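Local coordinates for protein endoglucanase (Komagataeibacter sucrofermentans, PDB 6VC5) that probably hydrolyses internal beta-1,4-glucosidic linkages in cellulose and related beta-glucans, as a member of glycosyl hydrolase family 8, at residues 161-166 with 176-181. Residues are numbered along the deposited sequence; the frame is centred on the assembly and turned at random.
Sequences SLMQAF and KVMGDG
M178 reaches across from one helix to the other and lies against L162, M163 and F166. Its CB starts toward the partner helix. M178 CG then lies anti to the carbonyl carbon and packs 3.6 Å from L162 CB. M178 CG also meets L162 CD1, at 3.8 Å. The two side chains slide past each other in opposite directions. Further out, M178 SD lies 3.8 Å from the backbone N of M163 and touches M163 CG. The two methionines cross at about a right angle. A bend at chi3 of M178 (-80°) then places M178 CE 3.7 Å from the carbonyl O of L162. M178 CE also lies 4.1 Å from F166 CB. The tip thus rests on the backbone of 162-163 as well as on side chains. V177 adds a looser contact, with its CG1 4.3 Å from L162 CD1. No hydrogen bond joins the segments, and the contact is apolar packing. An alanine in place of M178 would probably open a gap beside L162 and leave M163 CG and F166 CB without the sulphur and methyl they pack on. The axes of segments 161-166 and 176-181 come within 10.4 Å, with their N-to-C directions 152° apart, close to antiparallel. This is an antiparallel helical hairpin, formed by helices 159-169 and 172-187 and their short connection. It is consistent with the (alpha/alpha)6 barrel of glycosyl hydrolase family 8. W174, earlier on helix 172-187, also packs on L162, A165 and F166. M235, in a loop, touches both M163 and M178. S161 and Q164 face helix 90-106, while Q164 and A165 touch Y120 of helix 110-126. K176 and D180 form a salt bridge, and each also hydrogen-bonds to T135 of strand 134-137.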
# COMPACT_ATOMS: atom_id res chain seq x y z
N SER A 161 -3.50 -7.12 -4.53
CA SER A 161 -3.41 -6.67 -5.92
C SER A 161 -2.58 -7.63 -6.76
O SER A 161 -2.92 -7.89 -7.93
CB SER A 161 -2.83 -5.27 -5.98
OG SER A 161 -2.94 -4.78 -7.30
N LEU A 162 -1.48 -8.15 -6.20
CA LEU A 162 -0.71 -9.17 -6.91
C LEU A 162 -1.54 -10.42 -7.16
O LEU A 162 -1.44 -11.04 -8.22
CB LEU A 162 0.58 -9.49 -6.14
CG LEU A 162 1.53 -8.32 -5.88
CD1 LEU A 162 2.79 -8.83 -5.18
CD2 LEU A 162 1.88 -7.61 -7.16
N MET A 163 -2.36 -10.81 -6.18
CA MET A 163 -3.24 -11.97 -6.36
C MET A 163 -4.25 -11.71 -7.46
O MET A 163 -4.57 -12.60 -8.26
CB MET A 163 -3.98 -12.26 -5.05
CG MET A 163 -3.11 -12.46 -3.80
SD MET A 163 -3.97 -13.35 -2.48
CE MET A 163 -5.23 -12.21 -1.95
N GLN A 164 -4.79 -10.49 -7.52
CA GLN A 164 -5.72 -10.14 -8.58
C GLN A 164 -5.04 -10.20 -9.94
O GLN A 164 -5.64 -10.65 -10.93
CB GLN A 164 -6.29 -8.74 -8.33
CG GLN A 164 -7.29 -8.29 -9.37
CD GLN A 164 -8.56 -9.10 -9.37
OE1 GLN A 164 -9.00 -9.60 -10.41
NE2 GLN A 164 -9.16 -9.25 -8.20
N ALA A 165 -3.80 -9.73 -10.03
CA ALA A 165 -3.08 -9.77 -11.31
C ALA A 165 -2.93 -11.21 -11.80
O ALA A 165 -3.09 -11.49 -12.99
CB ALA A 165 -1.72 -9.09 -11.15
N PHE A 166 -2.63 -12.13 -10.89
CA PHE A 166 -2.54 -13.54 -11.28
C PHE A 166 -3.90 -14.08 -11.71
O PHE A 166 -3.99 -14.85 -12.68
CB PHE A 166 -1.98 -14.39 -10.14
CG PHE A 166 -1.88 -15.84 -10.50
CD1 PHE A 166 -0.95 -16.25 -11.44
CD2 PHE A 166 -2.73 -16.78 -9.93
CE1 PHE A 166 -0.85 -17.59 -11.81
CE2 PHE A 166 -2.63 -18.12 -10.29
CZ PHE A 166 -1.69 -18.52 -11.23
N LYS A 176 5.72 -16.08 -8.86
CA LYS A 176 7.11 -15.99 -8.42
C LYS A 176 7.38 -14.70 -7.66
O LYS A 176 8.07 -14.71 -6.64
CB LYS A 176 8.05 -16.10 -9.62
CG LYS A 176 9.53 -16.14 -9.24
CD LYS A 176 10.42 -16.32 -10.46
CE LYS A 176 11.80 -16.85 -10.07
NZ LYS A 176 12.65 -15.79 -9.45
N VAL A 177 6.82 -13.58 -8.13
CA VAL A 177 6.98 -12.31 -7.42
C VAL A 177 6.41 -12.40 -6.00
O VAL A 177 7.04 -11.96 -5.03
CB VAL A 177 6.35 -11.16 -8.21
CG1 VAL A 177 6.35 -9.88 -7.35
CG2 VAL A 177 7.11 -10.93 -9.49
N MET A 178 5.20 -12.96 -5.87
CA MET A 178 4.56 -13.10 -4.57
C MET A 178 5.36 -14.03 -3.66
O MET A 178 5.58 -13.72 -2.48
CB MET A 178 3.13 -13.63 -4.74
CG MET A 178 2.06 -12.58 -5.05
SD MET A 178 0.36 -13.24 -5.19
CE MET A 178 0.37 -13.92 -6.86
N GLY A 179 5.78 -15.18 -4.19
CA GLY A 179 6.48 -16.15 -3.37
C GLY A 179 7.86 -15.67 -2.95
O GLY A 179 8.29 -15.89 -1.81
N ASP A 180 8.58 -15.02 -3.86
CA ASP A 180 9.85 -14.42 -3.47
C ASP A 180 9.64 -13.28 -2.48
O ASP A 180 10.45 -13.09 -1.57
CB ASP A 180 10.62 -13.92 -4.70
CG ASP A 180 11.12 -15.06 -5.58
OD1 ASP A 180 11.04 -16.23 -5.15
OD2 ASP A 180 11.60 -14.79 -6.70
N GLY A 181 8.54 -12.52 -2.64
CA GLY A 181 8.24 -11.47 -1.68
C GLY A 181 8.06 -11.99 -0.27
O GLY A 181 8.57 -11.40 0.69